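Local coordinates for protein NADH dehydrogenase, putative (Plasmodium falciparum, PDB 5JWC) that probably passes electrons from NADH through its bound FAD to ubiquinone, as a type II NADH dehydrogenase associated with the membrane, at residues F63-C71 with W488-L497; I164-L172 with K513-K521. One frame throughout, in Å; residues are numbered along the deposited sequence.

Contact 1: residues F63-C71 with W488-L497. With FAD (flavin-adenine dinucleotide), chain C.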
loop_
_atom_site.group_PDB
_atom_site.type_symbol
_atom_site.label_atom_id
_atom_site.label_comp_id
_atom_site.label_asym_id
_atom_site.label_seq_id
_atom_site.Cartn_x
_atom_site.Cartn_y
_atom_site.Cartn_z
ATOM N N PHE A 63 -9.350 -4.358 -11.614
ATOM C CA PHE A 63 -10.104 -5.578 -11.323
ATOM C C PHE A 63 -9.581 -6.156 -10.013
ATOM O O PHE A 63 -8.375 -6.135 -9.777
ATOM C CB PHE A 63 -9.943 -6.588 -12.472
ATOM C CG PHE A 63 -10.170 -8.042 -12.078
ATOM C CD1 PHE A 63 -11.461 -8.566 -11.978
ATOM C CD2 PHE A 63 -9.082 -8.890 -11.834
ATOM C CE1 PHE A 63 -11.669 -9.913 -11.640
ATOM C CE2 PHE A 63 -9.282 -10.224 -11.490
ATOM C CZ PHE A 63 -10.574 -10.734 -11.398
ATOM N N THR A 64 -10.477 -6.669 -9.169
ATOM C CA THR A 64 -10.071 -7.288 -7.907
ATOM C C THR A 64 -10.243 -8.796 -7.945
ATOM O O THR A 64 -11.358 -9.293 -8.147
ATOM C CB THR A 64 -10.890 -6.740 -6.732
ATOM O OG1 THR A 64 -10.680 -5.326 -6.637
ATOM C CG2 THR A 64 -10.494 -7.439 -5.389
ATOM N N PHE A 65 -9.143 -9.513 -7.757
ATOM C CA PHE A 65 -9.182 -10.970 -7.680
ATOM C C PHE A 65 -9.701 -11.380 -6.290
ATOM O O PHE A 65 -8.927 -11.754 -5.401
ATOM C CB PHE A 65 -7.789 -11.563 -7.974
ATOM C CG PHE A 65 -7.813 -13.031 -8.353
ATOM C CD1 PHE A 65 -7.963 -13.428 -9.674
ATOM C CD2 PHE A 65 -7.684 -14.015 -7.372
ATOM C CE1 PHE A 65 -7.997 -14.787 -10.011
ATOM C CE2 PHE A 65 -7.710 -15.367 -7.705
ATOM C CZ PHE A 65 -7.874 -15.750 -9.031
ATOM N N THR A 66 -11.023 -11.310 -6.114
ATOM C CA THR A 66 -11.650 -11.463 -4.792
ATOM C C THR A 66 -11.316 -12.737 -3.990
ATOM O O THR A 66 -11.234 -12.670 -2.765
ATOM C CB THR A 66 -13.190 -11.376 -4.911
ATOM O OG1 THR A 66 -13.644 -12.267 -5.932
ATOM C CG2 THR A 66 -13.612 -9.957 -5.298
ATOM N N PRO A 67 -11.142 -13.903 -4.655
ATOM C CA PRO A 67 -10.873 -15.070 -3.797
ATOM C C PRO A 67 -9.625 -14.971 -2.903
ATOM O O PRO A 67 -9.527 -15.727 -1.935
ATOM C CB PRO A 67 -10.682 -16.209 -4.802
ATOM C CG PRO A 67 -11.465 -15.793 -5.995
ATOM C CD PRO A 67 -11.282 -14.288 -6.074
ATOM N N LEU A 68 -8.698 -14.072 -3.225
ATOM C CA LEU A 68 -7.442 -13.981 -2.475
ATOM C C LEU A 68 -7.440 -12.871 -1.434
ATOM O O LEU A 68 -6.436 -12.660 -0.731
ATOM C CB LEU A 68 -6.275 -13.804 -3.446
ATOM C CG LEU A 68 -6.075 -15.047 -4.317
ATOM C CD1 LEU A 68 -4.958 -14.856 -5.306
ATOM C CD2 LEU A 68 -5.774 -16.294 -3.413
ATOM N N LEU A 69 -8.572 -12.189 -1.308
ATOM C CA LEU A 69 -8.719 -11.091 -0.344
ATOM C C LEU A 69 -8.406 -11.491 1.130
ATOM O O LEU A 69 -7.785 -10.715 1.863
ATOM C CB LEU A 69 -10.134 -10.532 -0.447
ATOM C CG LEU A 69 -10.329 -9.498 -1.575
ATOM C CD1 LEU A 69 -11.750 -8.994 -1.606
ATOM C CD2 LEU A 69 -9.370 -8.309 -1.452
ATOM N N PRO A 70 -8.815 -12.702 1.569
ATOM C CA PRO A 70 -8.437 -13.091 2.943
ATOM C C PRO A 70 -6.928 -13.124 3.147
ATOM O O PRO A 70 -6.465 -12.781 4.238
ATOM C CB PRO A 70 -9.034 -14.495 3.082
ATOM C CG PRO A 70 -10.264 -14.445 2.190
ATOM C CD PRO A 70 -9.778 -13.662 0.987
ATOM N N CYS A 71 -6.179 -13.511 2.114
ATOM C CA CYS A 71 -4.708 -13.528 2.194
ATOM C C CYS A 71 -4.116 -12.146 2.408
ATOM O O CYS A 71 -3.044 -11.992 2.980
ATOM C CB CYS A 71 -4.121 -14.128 0.931
ATOM S SG CYS A 71 -4.449 -15.878 0.767
ATOM N N TRP A 488 -3.596 -26.135 -3.648
ATOM C CA TRP A 488 -4.174 -24.797 -3.644
ATOM C C TRP A 488 -3.351 -23.864 -4.564
ATOM O O TRP A 488 -3.907 -23.163 -5.401
ATOM C CB TRP A 488 -4.219 -24.293 -2.209
ATOM C CG TRP A 488 -4.863 -22.980 -1.956
ATOM C CD1 TRP A 488 -6.136 -22.765 -1.521
ATOM C CD2 TRP A 488 -4.242 -21.689 -2.052
ATOM N NE1 TRP A 488 -6.356 -21.417 -1.354
ATOM C CE2 TRP A 488 -5.212 -20.732 -1.668
ATOM C CE3 TRP A 488 -2.973 -21.243 -2.427
ATOM C CZ2 TRP A 488 -4.948 -19.357 -1.653
ATOM C CZ3 TRP A 488 -2.704 -19.872 -2.403
ATOM C CH2 TRP A 488 -3.691 -18.949 -2.019
ATOM N N LYS A 489 -2.028 -23.895 -4.435
ATOM C CA LYS A 489 -1.154 -23.034 -5.253
ATOM C C LYS A 489 -1.236 -23.361 -6.750
ATOM O O LYS A 489 -1.317 -22.466 -7.599
ATOM C CB LYS A 489 0.286 -23.162 -4.768
ATOM C CG LYS A 489 0.437 -22.745 -3.313
ATOM C CD LYS A 489 1.881 -22.689 -2.876
ATOM C CE LYS A 489 1.929 -22.282 -1.405
ATOM N NZ LYS A 489 3.299 -22.308 -0.864
ATOM N N VAL A 490 -1.219 -24.649 -7.068
ATOM C CA VAL A 490 -1.350 -25.096 -8.450
ATOM C C VAL A 490 -2.663 -24.614 -9.046
ATOM O O VAL A 490 -2.706 -24.170 -10.203
ATOM C CB VAL A 490 -1.268 -26.639 -8.567
ATOM C CG1 VAL A 490 -1.704 -27.094 -9.946
ATOM C CG2 VAL A 490 0.150 -27.106 -8.286
ATOM N N VAL A 491 -3.740 -24.693 -8.264
ATOM C CA VAL A 491 -5.021 -24.241 -8.783
ATOM C C VAL A 491 -4.982 -22.736 -8.975
ATOM O O VAL A 491 -5.216 -22.242 -10.063
ATOM C CB VAL A 491 -6.197 -24.609 -7.862
ATOM C CG1 VAL A 491 -7.451 -23.862 -8.305
ATOM C CG2 VAL A 491 -6.422 -26.114 -7.871
ATOM N N TYR A 492 -4.674 -22.001 -7.917
ATOM C CA TYR A 492 -4.772 -20.548 -8.028
ATOM C C TYR A 492 -3.807 -19.918 -9.021
ATOM O O TYR A 492 -4.171 -18.929 -9.659
ATOM C CB TYR A 492 -4.622 -19.891 -6.651
ATOM C CG TYR A 492 -5.988 -19.775 -6.035
ATOM C CD1 TYR A 492 -6.943 -18.973 -6.625
ATOM C CD2 TYR A 492 -6.348 -20.517 -4.925
ATOM C CE1 TYR A 492 -8.217 -18.873 -6.107
ATOM C CE2 TYR A 492 -7.630 -20.424 -4.387
ATOM C CZ TYR A 492 -8.559 -19.602 -4.989
ATOM O OH TYR A 492 -9.838 -19.501 -4.475
ATOM N N ILE A 493 -2.602 -20.459 -9.195
ATOM C CA ILE A 493 -1.703 -19.784 -10.147
ATOM C C ILE A 493 -2.266 -19.866 -11.582
ATOM O O ILE A 493 -2.031 -18.965 -12.405
ATOM C CB ILE A 493 -0.239 -20.314 -10.066
ATOM C CG1 ILE A 493 0.694 -19.301 -10.756
ATOM C CG2 ILE A 493 -0.093 -21.703 -10.657
ATOM C CD1 ILE A 493 2.152 -19.470 -10.449
ATOM N N GLN A 494 -3.072 -20.890 -11.860
ATOM C CA GLN A 494 -3.699 -20.997 -13.178
ATOM C C GLN A 494 -4.960 -20.136 -13.308
ATOM O O GLN A 494 -5.380 -19.827 -14.422
ATOM C CB GLN A 494 -4.043 -22.443 -13.497
ATOM C CG GLN A 494 -2.838 -23.357 -13.535
ATOM C CD GLN A 494 -3.260 -24.806 -13.667
ATOM O OE1 GLN A 494 -3.250 -25.558 -12.693
ATOM N NE2 GLN A 494 -3.641 -25.201 -14.872
ATOM N N LEU A 495 -5.574 -19.771 -12.185
ATOM C CA LEU A 495 -6.758 -18.914 -12.241
ATOM C C LEU A 495 -6.409 -17.419 -12.360
ATOM O O LEU A 495 -7.213 -16.627 -12.864
ATOM C CB LEU A 495 -7.659 -19.161 -11.024
ATOM C CG LEU A 495 -8.172 -20.613 -10.929
ATOM C CD1 LEU A 495 -9.057 -20.806 -9.700
ATOM C CD2 LEU A 495 -8.930 -21.012 -12.210
ATOM N N LEU A 496 -5.208 -17.034 -11.931
ATOM C CA LEU A 496 -4.789 -15.640 -12.056
ATOM C C LEU A 496 -4.804 -15.206 -13.543
ATOM O O LEU A 496 -4.561 -16.014 -14.422
ATOM C CB LEU A 496 -3.408 -15.455 -11.421
ATOM C CG LEU A 496 -3.390 -15.540 -9.896
ATOM C CD1 LEU A 496 -1.949 -15.558 -9.381
ATOM C CD2 LEU A 496 -4.197 -14.373 -9.261
ATOM N N LEU A 497 -5.113 -13.939 -13.811
ATOM C CA LEU A 497 -5.425 -13.511 -15.187
ATOM C C LEU A 497 -4.274 -12.843 -15.944
ATOM O O LEU A 497 -4.475 -12.337 -17.054
ATOM C CB LEU A 497 -6.627 -12.573 -15.161
ATOM C CG LEU A 497 -7.865 -13.297 -14.606
ATOM C CD1 LEU A 497 -8.996 -12.325 -14.446
ATOM C CD2 LEU A 497 -8.276 -14.434 -15.555
HETATM P PA FAD C . -17.825 -7.654 -8.868
HETATM O O1A FAD C . -17.939 -7.268 -7.422
HETATM O O2A FAD C . -16.701 -8.582 -9.161
HETATM O O5B FAD C . -17.714 -6.339 -9.791
HETATM C C5B FAD C . -18.674 -5.309 -9.739
HETATM C C4B FAD C . -18.038 -4.099 -10.402
HETATM O O4B FAD C . -19.028 -3.114 -10.622
HETATM C C3B FAD C . -16.965 -3.469 -9.508
HETATM O O3B FAD C . -15.882 -3.072 -10.322
HETATM C C2B FAD C . -17.636 -2.219 -8.984
HETATM O O2B FAD C . -16.687 -1.208 -8.734
HETATM C C1B FAD C . -18.517 -1.877 -10.180
HETATM N N9A FAD C . -19.661 -1.009 -9.888
HETATM C C8A FAD C . -20.436 -0.979 -8.753
HETATM N N7A FAD C . -21.391 -0.032 -8.934
HETATM C C5A FAD C . -21.235 0.528 -10.154
HETATM C C6A FAD C . -21.934 1.526 -10.815
HETATM N N6A FAD C . -23.026 2.058 -10.267
HETATM N N1A FAD C . -21.541 1.886 -12.084
HETATM C C2A FAD C . -20.460 1.264 -12.681
HETATM N N3A FAD C . -19.765 0.273 -12.013
HETATM C C4A FAD C . -20.148 -0.078 -10.765
HETATM N N1 FAD C . -16.395 -16.544 -5.912
HETATM C C2 FAD C . -15.931 -17.770 -6.305
HETATM O O2 FAD C . -16.428 -18.315 -7.284
HETATM N N3 FAD C . -14.899 -18.392 -5.622
HETATM C C4 FAD C . -14.306 -17.800 -4.539
HETATM O O4 FAD C . -13.378 -18.378 -3.957
HETATM C C4X FAD C . -14.759 -16.549 -4.136
HETATM N N5 FAD C . -14.195 -15.913 -3.053
HETATM C C5X FAD C . -14.666 -14.661 -2.672
HETATM C C6 FAD C . -14.087 -14.008 -1.599
HETATM C C7 FAD C . -14.538 -12.758 -1.193
HETATM C C7M FAD C . -13.881 -12.090 -0.007
HETATM C C8 FAD C . -15.574 -12.141 -1.883
HETATM C C8M FAD C . -16.078 -10.793 -1.462
HETATM C C9 FAD C . -16.158 -12.795 -2.969
HETATM C C9A FAD C . -15.702 -14.049 -3.370
HETATM N N10 FAD C . -16.270 -14.701 -4.451
HETATM C C10 FAD C . -15.801 -15.930 -4.833
HETATM C "C1'" FAD C . -17.427 -14.106 -5.198
HETATM C "C2'" FAD C . -17.070 -13.207 -6.353
HETATM O "O2'" FAD C . -16.236 -12.182 -5.890
HETATM C "C3'" FAD C . -18.358 -12.570 -6.843
HETATM O "O3'" FAD C . -19.324 -13.552 -7.139
HETATM C "C4'" FAD C . -17.999 -11.769 -8.083
HETATM O "O4'" FAD C . -17.306 -10.635 -7.628
HETATM C "C5'" FAD C . -19.214 -11.355 -8.896
HETATM O "O5'" FAD C . -18.740 -10.692 -10.050
HETATM P P FAD C . -19.463 -9.340 -10.545
HETATM O O1P FAD C . -18.833 -8.894 -11.845
HETATM O O2P FAD C . -20.934 -9.640 -10.620
HETATM O O3P FAD C . -19.236 -8.283 -9.337
#
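On the wall of the flavin site, the turn after strand 62-64 packs against helix 484-495 of the C-terminal domain, and the ring of Phe65 meets Tyr492, Leu495 and Leu496. Strand 62-64 belongs to the pyridine nucleotide-disulphide oxidoreductase part; the helix belongs to the NDH2 C-terminal domain. Phe65 centres an inverse gamma turn. Its CG lies anti to the backbone N (chi1 -161°), which sends the ring across to the helix end. Leu496 CD2 sits over the middle of one ring face, 3.7 Å from the Phe65 centroid and almost on the ring normal, a clear CH-pi contact. At the ring edge, Phe65 CE1 comes within 3.5 Å of Leu495 O, and Tyr492 CD1 also lies near the ring plane. Leu68 CD2 stands over one face of the Tyr492 ring and also lies 3.6 Å from Trp488 CZ2. Next to it, Cys71 SG approaches Trp488 CH2 obliquely at 4.2 Å, a sulfur-aromatic contact. At the other end, Phe63 CE2 touches Leu497 CD1 at 3.6 Å. Trp38 of helix 38-46 meets Phe63 edge-to-face and also touches the Phe65 ring, while Phe505 of helix 499-515 backs Tyr492 and Leu496. Pro67 CA lies 3.5 Å from FAD N5, and Pro67 CB is 3.4 Å from Tyr492 OH. Thr66 OG1 and FAD O2' share a hydrogen bond of 2.6 Å.

Contact 2: residues I164-L172 with K513-K521. With 4W0 (5-fluoro-3-methyl-2-{4-[4-(trifluoromethoxy)benzyl]phenyl}quinolin-4(1H)-one), chain L; TRT (fragment of triton X-100), chain I.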
loop_
_atom_site.group_PDB
_atom_site.type_symbol
_atom_site.label_atom_id
_atom_site.label_comp_id
_atom_site.label_asym_id
_atom_site.label_seq_id
_atom_site.Cartn_x
_atom_site.Cartn_y
_atom_site.Cartn_z
ATOM N N ILE A 164 -8.686 -3.761 7.596
ATOM C CA ILE A 164 -8.738 -4.820 8.581
ATOM C C ILE A 164 -7.336 -5.141 9.076
ATOM O O ILE A 164 -7.089 -5.178 10.285
ATOM C CB ILE A 164 -9.397 -6.074 7.997
ATOM C CG1 ILE A 164 -10.912 -5.849 7.905
ATOM C CG2 ILE A 164 -9.081 -7.285 8.854
ATOM C CD1 ILE A 164 -11.645 -6.930 7.136
ATOM N N ARG A 165 -6.419 -5.357 8.137
ATOM C CA ARG A 165 -5.024 -5.610 8.472
ATOM C C ARG A 165 -4.440 -4.471 9.310
ATOM O O ARG A 165 -3.806 -4.712 10.341
ATOM C CB ARG A 165 -4.197 -5.787 7.201
ATOM C CG ARG A 165 -2.723 -6.065 7.463
ATOM C CD ARG A 165 -1.932 -6.211 6.168
ATOM N NE ARG A 165 -0.497 -6.235 6.435
ATOM C CZ ARG A 165 0.270 -5.153 6.531
ATOM N NH1 ARG A 165 -0.263 -3.941 6.368
ATOM N NH2 ARG A 165 1.574 -5.286 6.793
ATOM N N LYS A 166 -4.653 -3.232 8.866
ATOM C CA LYS A 166 -4.097 -2.090 9.589
ATOM C C LYS A 166 -4.677 -1.970 11.020
ATOM O O LYS A 166 -3.942 -1.677 11.969
ATOM C CB LYS A 166 -4.324 -0.790 8.811
ATOM C CG LYS A 166 -3.908 0.466 9.607
ATOM C CD LYS A 166 -3.880 1.720 8.744
ATOM C CE LYS A 166 -3.468 2.966 9.564
ATOM N NZ LYS A 166 -2.509 2.682 10.665
ATOM N N LYS A 167 -5.986 -2.200 11.168
ATOM C CA LYS A 167 -6.615 -2.106 12.475
ATOM C C LYS A 167 -6.013 -3.134 13.428
ATOM O O LYS A 167 -5.670 -2.811 14.555
ATOM C CB LYS A 167 -8.134 -2.288 12.387
ATOM C CG LYS A 167 -8.832 -2.323 13.778
ATOM C CD LYS A 167 -8.763 -0.969 14.476
ATOM C CE LYS A 167 -9.644 -0.953 15.731
ATOM N NZ LYS A 167 -9.589 0.373 16.395
ATOM N N PHE A 168 -5.871 -4.364 12.965
ATOM C CA PHE A 168 -5.277 -5.399 13.789
ATOM C C PHE A 168 -3.842 -5.014 14.212
ATOM O O PHE A 168 -3.462 -5.181 15.365
ATOM C CB PHE A 168 -5.272 -6.736 13.055
ATOM C CG PHE A 168 -4.674 -7.845 13.859
ATOM C CD1 PHE A 168 -5.318 -8.309 15.001
ATOM C CD2 PHE A 168 -3.461 -8.418 13.492
ATOM C CE1 PHE A 168 -4.769 -9.330 15.765
ATOM C CE2 PHE A 168 -2.907 -9.442 14.257
ATOM C CZ PHE A 168 -3.564 -9.898 15.387
ATOM N N LEU A 169 -3.065 -4.487 13.273
ATOM C CA LEU A 169 -1.707 -4.068 13.585
ATOM C C LEU A 169 -1.711 -2.905 14.581
ATOM O O LEU A 169 -0.863 -2.867 15.468
ATOM C CB LEU A 169 -0.942 -3.696 12.303
ATOM C CG LEU A 169 -0.757 -4.897 11.361
ATOM C CD1 LEU A 169 -0.049 -4.532 10.050
ATOM C CD2 LEU A 169 -0.011 -6.042 12.072
ATOM N N ASP A 170 -2.647 -1.967 14.436
ATOM C CA ASP A 170 -2.741 -0.831 15.353
ATOM C C ASP A 170 -3.026 -1.311 16.782
ATOM O O ASP A 170 -2.519 -0.743 17.748
ATOM C CB ASP A 170 -3.861 0.143 14.941
ATOM C CG ASP A 170 -3.512 0.991 13.736
ATOM O OD1 ASP A 170 -4.465 1.502 13.107
ATOM O OD2 ASP A 170 -2.312 1.135 13.416
ATOM N N ILE A 171 -3.879 -2.323 16.906
ATOM C CA ILE A 171 -4.290 -2.813 18.220
ATOM C C ILE A 171 -3.117 -3.471 18.914
ATOM O O ILE A 171 -2.936 -3.299 20.118
ATOM C CB ILE A 171 -5.472 -3.823 18.141
ATOM C CG1 ILE A 171 -6.758 -3.121 17.701
ATOM C CG2 ILE A 171 -5.709 -4.483 19.514
ATOM C CD1 ILE A 171 -7.846 -4.092 17.212
ATOM N N LEU A 172 -2.314 -4.212 18.162
ATOM C CA LEU A 172 -1.129 -4.855 18.734
ATOM C C LEU A 172 -0.179 -3.826 19.346
ATOM O O LEU A 172 0.359 -4.037 20.439
ATOM C CB LEU A 172 -0.373 -5.667 17.685
ATOM C CG LEU A 172 -1.065 -6.859 17.027
ATOM C CD1 LEU A 172 -0.113 -7.434 15.955
ATOM C CD2 LEU A 172 -1.413 -7.905 18.094
ATOM N N LYS A 513 7.919 -17.110 3.139
ATOM C CA LYS A 513 8.706 -18.198 3.718
ATOM C C LYS A 513 10.049 -17.737 4.309
ATOM O O LYS A 513 10.463 -18.187 5.375
ATOM C CB LYS A 513 8.967 -19.268 2.677
ATOM C CG LYS A 513 9.576 -20.539 3.275
ATOM C CD LYS A 513 9.800 -21.591 2.199
ATOM C CE LYS A 513 10.511 -22.826 2.747
ATOM N NZ LYS A 513 10.648 -23.855 1.670
ATOM N N TRP A 514 10.742 -16.856 3.600
ATOM C CA TRP A 514 12.078 -16.446 4.010
ATOM C C TRP A 514 12.097 -15.323 5.029
ATOM O O TRP A 514 12.958 -15.305 5.891
ATOM C CB TRP A 514 12.905 -15.999 2.799
ATOM C CG TRP A 514 13.279 -17.090 1.851
ATOM C CD1 TRP A 514 12.937 -18.408 1.933
ATOM C CD2 TRP A 514 14.064 -16.948 0.658
ATOM N NE1 TRP A 514 13.473 -19.102 0.871
ATOM C CE2 TRP A 514 14.166 -18.226 0.072
ATOM C CE3 TRP A 514 14.697 -15.864 0.030
ATOM C CZ2 TRP A 514 14.873 -18.450 -1.113
ATOM C CZ3 TRP A 514 15.403 -16.088 -1.149
ATOM C CH2 TRP A 514 15.481 -17.369 -1.706
ATOM N N TYR A 515 11.179 -14.364 4.913
ATOM C CA TYR A 515 11.245 -13.164 5.747
ATOM C C TYR A 515 10.000 -12.949 6.595
ATOM O O TYR A 515 9.989 -12.073 7.437
ATOM C CB TYR A 515 11.503 -11.921 4.869
ATOM C CG TYR A 515 12.690 -12.100 3.939
ATOM C CD1 TYR A 515 13.990 -12.115 4.438
ATOM C CD2 TYR A 515 12.515 -12.268 2.578
ATOM C CE1 TYR A 515 15.076 -12.297 3.603
ATOM C CE2 TYR A 515 13.609 -12.450 1.729
ATOM C CZ TYR A 515 14.877 -12.457 2.251
ATOM O OH TYR A 515 15.947 -12.644 1.413
ATOM N N GLY A 516 8.958 -13.748 6.372
ATOM C CA GLY A 516 7.713 -13.626 7.122
ATOM C C GLY A 516 6.783 -12.535 6.601
ATOM O O GLY A 516 7.167 -11.742 5.751
ATOM N N ARG A 517 5.558 -12.494 7.116
ATOM C CA ARG A 517 4.613 -11.456 6.738
ATOM C C ARG A 517 5.029 -10.086 7.288
ATOM O O ARG A 517 5.638 -9.995 8.347
ATOM C CB ARG A 517 3.203 -11.832 7.198
ATOM C CG ARG A 517 2.630 -13.008 6.400
ATOM C CD ARG A 517 1.336 -13.492 7.011
ATOM N NE ARG A 517 1.630 -14.440 8.054
ATOM C CZ ARG A 517 1.313 -15.725 8.010
ATOM N NH1 ARG A 517 1.658 -16.500 9.020
ATOM N NH2 ARG A 517 0.626 -16.215 6.983
ATOM N N PRO A 518 4.733 -9.016 6.539
ATOM C CA PRO A 518 5.159 -7.661 6.914
ATOM C C PRO A 518 4.280 -7.045 8.005
ATOM O O PRO A 518 3.095 -7.381 8.120
ATOM C CB PRO A 518 5.023 -6.883 5.596
ATOM C CG PRO A 518 3.919 -7.595 4.869
ATOM C CD PRO A 518 4.121 -9.053 5.195
ATOM N N PHE A 519 4.863 -6.146 8.788
ATOM C CA PHE A 519 4.133 -5.391 9.789
ATOM C C PHE A 519 3.962 -3.920 9.388
ATOM O O PHE A 519 3.344 -3.146 10.115
ATOM C CB PHE A 519 4.844 -5.502 11.150
ATOM C CG PHE A 519 4.637 -6.829 11.820
ATOM C CD1 PHE A 519 3.598 -7.002 12.727
ATOM C CD2 PHE A 519 5.444 -7.911 11.515
ATOM C CE1 PHE A 519 3.378 -8.229 13.337
ATOM C CE2 PHE A 519 5.233 -9.151 12.121
ATOM C CZ PHE A 519 4.198 -9.308 13.034
ATOM N N ILE A 520 4.499 -3.537 8.228
ATOM C CA ILE A 520 4.415 -2.146 7.792
ATOM C C ILE A 520 2.969 -1.742 7.537
ATOM O O ILE A 520 2.212 -2.456 6.870
ATOM C CB ILE A 520 5.276 -1.882 6.513
ATOM C CG1 ILE A 520 5.073 -0.462 5.990
ATOM C CG2 ILE A 520 4.952 -2.868 5.439
ATOM C CD1 ILE A 520 5.634 0.586 6.940
ATOM N N LYS A 521 2.573 -0.635 8.146
ATOM C CA LYS A 521 1.236 -0.065 7.991
ATOM C C LYS A 521 1.283 1.462 8.114
ATOM O O LYS A 521 0.355 2.146 7.665
ATOM C CB LYS A 521 0.283 -0.669 9.017
ATOM C CG LYS A 521 0.761 -0.422 10.424
ATOM C CD LYS A 521 -0.346 -0.268 11.422
ATOM C CE LYS A 521 0.290 -0.220 12.816
ATOM N NZ LYS A 521 1.594 0.445 12.697
HETATM C C1 4W0 L . -0.978 -6.937 2.660
HETATM C C2 4W0 L . -0.801 -5.567 2.891
HETATM C C3 4W0 L . 0.484 -5.013 2.709
HETATM C C4 4W0 L . 1.584 -5.789 2.287
HETATM C C5 4W0 L . 1.388 -7.152 2.059
HETATM C C6 4W0 L . 0.123 -7.723 2.232
HETATM O O1 4W0 L . 1.526 6.202 7.388
HETATM C C7 4W0 L . 2.944 -5.171 2.088
HETATM C C8 4W0 L . 3.114 -3.750 2.329
HETATM C C9 4W0 L . 1.935 -2.974 2.779
HETATM C C10 4W0 L . 1.933 -1.500 2.992
HETATM C C11 4W0 L . 2.247 -0.778 1.845
HETATM C C12 4W0 L . 2.265 0.593 1.874
HETATM C C13 4W0 L . 1.922 1.220 3.043
HETATM C C14 4W0 L . 1.560 0.521 4.189
HETATM C C15 4W0 L . 1.560 -0.867 4.156
HETATM O O2 4W0 L . 3.904 -5.830 1.740
HETATM N N 4W0 L . 0.651 -3.580 2.942
HETATM C C16 4W0 L . 1.939 2.714 2.937
HETATM C C17 4W0 L . 1.854 3.590 4.144
HETATM C C18 4W0 L . 2.825 3.551 5.133
HETATM C C19 4W0 L . 2.721 4.421 6.212
HETATM C C20 4W0 L . 1.656 5.315 6.290
HETATM C C21 4W0 L . 0.700 5.347 5.281
HETATM C C22 4W0 L . 0.801 4.485 4.202
HETATM C C23 4W0 L . 4.486 -3.141 2.115
HETATM F F1 4W0 L . 2.411 -7.900 1.666
HETATM C C24 4W0 L . 1.249 5.685 8.686
HETATM F F2 4W0 L . 0.439 4.624 8.569
HETATM F F3 4W0 L . 0.691 6.624 9.488
HETATM F F4 4W0 L . 2.406 5.329 9.270
HETATM O O21 TRT I . 17.165 -17.080 5.444
HETATM C C20 TRT I . 16.948 -15.713 5.166
HETATM C C19 TRT I . 17.042 -15.498 3.654
HETATM O O18 TRT I . 17.825 -14.296 3.399
HETATM C C17 TRT I . 19.229 -14.529 3.368
HETATM C C16 TRT I . 19.756 -14.253 1.913
HETATM O O15 TRT I . 18.772 -13.392 1.265
HETATM C C12 TRT I . 19.108 -12.904 -0.049
HETATM C C13 TRT I . 20.300 -13.310 -0.708
HETATM C C14 TRT I . 20.598 -12.812 -1.981
HETATM C C11 TRT I . 18.231 -12.014 -0.676
HETATM C C10 TRT I . 18.524 -11.519 -1.957
HETATM C C9 TRT I . 19.710 -11.915 -2.605
HETATM C C6 TRT I . 19.977 -11.375 -4.008
HETATM C C8 TRT I . 20.351 -9.890 -3.860
HETATM C C7 TRT I . 21.135 -12.103 -4.695
HETATM C C5 TRT I . 18.657 -11.500 -4.873
HETATM C C1 TRT I . 17.963 -12.918 -5.163
HETATM C C2 TRT I . 16.448 -12.727 -5.040
HETATM C C4 TRT I . 18.343 -14.132 -4.292
HETATM C C3 TRT I . 18.266 -13.303 -6.602
HETATM O O HOH W 1 0.992 -8.765 7.204
#
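Arg165 of helix 158-174 grips the backbone of the C-terminal tail at Pro518 and Ile520, beside a bound molecule of the inhibitor RYL-552. Three hydrogen bonds hold its guanidinium. NH1 and NH2 both donate end-on to Ile520 O, each at 2.9 Å, and this oxygen lies in the guanidinium plane. NH2 also donates to Pro518 O at 2.9 Å, but comes from above that carbonyl plane. A water bridges Arg165 NE to the same Pro518 O. These bonds fix the rotation of the group. The arginine reaches the tail with its chain extended from CG to NE.

The flat group is also sandwiched. Leu169 CD1 lies over the centre of one face. The inhibitor lies over the opposite face, its C2 toward the rim and its N 3.6 Å from Arg165 NH1. Ile520 CG2 packs on the inhibitor as well, 3.4 Å from its methyl carbon C23.

Apolar contacts continue along the helix. Leu169 CD2 meets Phe519 CD1 at 3.8 Å, the two side chains crossing at about a right angle. Leu169 CB lies 3.6 Å from Lys521 CD, where the side chains run past each other in opposite directions.

A charged group forms beside this. Lys166 NZ and Asp170 OD2 form a salt bridge of 3.2 Å, its hydrogen bonds weak. Lys521 NZ stays 4.0 Å from Asp170 OD2, too far for a salt bridge.

Tyr62 and Asn61 of the second subunit pack on Ile520 and Lys521. Helix 198-218 lies against Phe519 and Phe168, and strand 292-295 backs helix 158-174 through Ile164, Lys167, Phe168 and Ile171.

Contact 1 is wholly buried, about 13 Å from the chain centre. Contact 2 is mostly buried too, though its centre lies about 26 Å out, at the subunit interface. Both join the pyridine nucleotide-disulphide oxidoreductase part to the C-terminal end. Helix 499-515 directly follows the helix of contact 1 in sequence and leads into the tail of contact 2. The centres of the two contacts are about 21 Å apart, and they do not touch. Contact 1 is apolar and aromatic across its segments, and its flavin-side residues reach FAD. Contact 2 relies on arginine-to-carbonyl bonds, with the partly exposed Lys166-Asp170 pair at its edge, and lines an inhibitor pocket shared with the second subunit.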